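Local coordinates for 2-c-methyl-d-erythritol 4-phosphate cytidylyltransferase (Streptococcus pneumoniae, PDB 2VSH), which catalyses the transfer of the cytidylyl group of CTP to D-ribitol 5-phosphate, making CDP-ribitol for teichoic acid precursors, at the interface of chains A and B. Numbering follows the deposited sequence. Chains: chain A/B, 2-c-methyl-d-erythritol 4-phosphate cytidylyltransferase.

The interface of chains A and B. Residues chain A 224, 227-228; chain B 228, 231-232.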
loop_
_atom_site.group_PDB
_atom_site.type_symbol
_atom_site.label_atom_id
_atom_site.label_comp_id
_atom_site.label_asym_id
_atom_site.label_seq_id
_atom_site.Cartn_x
_atom_site.Cartn_y
_atom_site.Cartn_z
ATOM N N THR A 224 1.472 0.582 -13.815
ATOM C CA THR A 224 2.586 1.100 -13.003
ATOM C C THR A 224 3.408 -0.042 -12.386
ATOM O O THR A 224 4.634 -0.005 -12.404
ATOM C CB THR A 224 2.089 2.065 -11.910
ATOM O OG1 THR A 224 1.518 3.220 -12.535
ATOM C CG2 THR A 224 3.234 2.506 -10.984
ATOM N N LYS A 227 5.675 -1.468 -14.990
ATOM C CA LYS A 227 6.859 -0.613 -15.186
ATOM C C LYS A 227 7.923 -0.893 -14.129
ATOM O O LYS A 227 9.102 -1.015 -14.444
ATOM C CB LYS A 227 6.492 0.864 -15.086
ATOM C CG LYS A 227 5.456 1.378 -16.049
ATOM C CD LYS A 227 5.308 2.892 -15.819
ATOM C CE LYS A 227 4.226 3.492 -16.703
ATOM N NZ LYS A 227 4.080 4.953 -16.423
ATOM N N ILE A 228 7.490 -0.983 -12.874
ATOM C CA ILE A 228 8.378 -1.329 -11.773
ATOM C C ILE A 228 9.025 -2.700 -12.059
ATOM O O ILE A 228 10.250 -2.807 -12.086
ATOM C CB ILE A 228 7.647 -1.284 -10.407
ATOM C CG1 ILE A 228 7.160 0.143 -10.120
ATOM C CG2 ILE A 228 8.577 -1.743 -9.274
ATOM C CD1 ILE A 228 6.081 0.225 -9.036
ATOM N N ILE B 228 9.481 6.118 -11.841
ATOM C CA ILE B 228 8.051 6.093 -12.168
ATOM C C ILE B 228 7.484 7.506 -12.393
ATOM O O ILE B 228 6.759 7.749 -13.366
ATOM C CB ILE B 228 7.228 5.350 -11.079
ATOM C CG1 ILE B 228 7.663 3.886 -10.972
ATOM C CG2 ILE B 228 5.725 5.429 -11.368
ATOM C CD1 ILE B 228 7.672 3.129 -12.297
ATOM N N SER B 231 8.328 8.814 -15.811
ATOM C CA SER B 231 7.538 8.186 -16.874
ATOM C C SER B 231 6.106 8.727 -16.942
ATOM O O SER B 231 5.466 8.659 -17.988
ATOM C CB SER B 231 7.505 6.670 -16.691
ATOM O OG SER B 231 6.540 6.310 -15.722
ATOM N N MET B 232 5.607 9.244 -15.822
ATOM C CA MET B 232 4.269 9.830 -15.761
ATOM C C MET B 232 4.267 11.237 -16.384
ATOM O O MET B 232 3.212 11.766 -16.742
ATOM C CB MET B 232 3.764 9.865 -14.307
ATOM C CG MET B 232 3.382 8.483 -13.711
ATOM S SD MET B 232 3.282 8.472 -11.888
ATOM C CE MET B 232 2.502 6.887 -11.569
#
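B:Ile228 pushes its side chain against A:Ile228, A:Lys227 and A:Thr224, and this is the tightly packed part of the contact. Its tip, CD1, lies 3.7 Å from CG1 of A:Ile228. The same B:Ile228 CD1 touches the CB methylene of A:Lys227 at 3.8 Å. The two isoleucine side chains meet at about a right angle. The torsions explain how one residue reaches two ways: in B:Ile228, CG1 stands anti to the carbonyl carbon, and the bend at chi2 (-52°) turns CD1 toward CG1 of A:Ile228 and CB of A:Lys227. The CG2 branch faces A:Thr224, where methyl meets methyl, B:Ile228 CG2 to A:Thr224 CG2, at 3.9 Å.

On the polar flank A:Lys227 runs extended beyond CG and reaches across to chain B. Its terminal amine NZ donates a hydrogen bond to the hydroxyl OG of B:Ser231 at 2.9 Å. B:Ser231 OG in turn donates to the backbone carbonyl O of B:Ile228, one helical turn earlier, at 2.8 Å. It comes in at 128° to the C=O bond, tilted somewhat off the carbonyl plane. With OG lying between the backbone N and the carbonyl carbon, this chain of bonds should hold the serine rotation and present its oxygen to the lysine. The loose side is at B:Met232, whose CE methyl grazes OG1 of A:Thr224 at 3.9 Å.

All six residues belong to helix 223-232, the last helix of each chain, so here the C-terminal helices of two subunits face each other. The patch recurs with the chains exchanged and forms one part of the two-fold interface of the deposited dimer, away from the strands through which the subunits also meet.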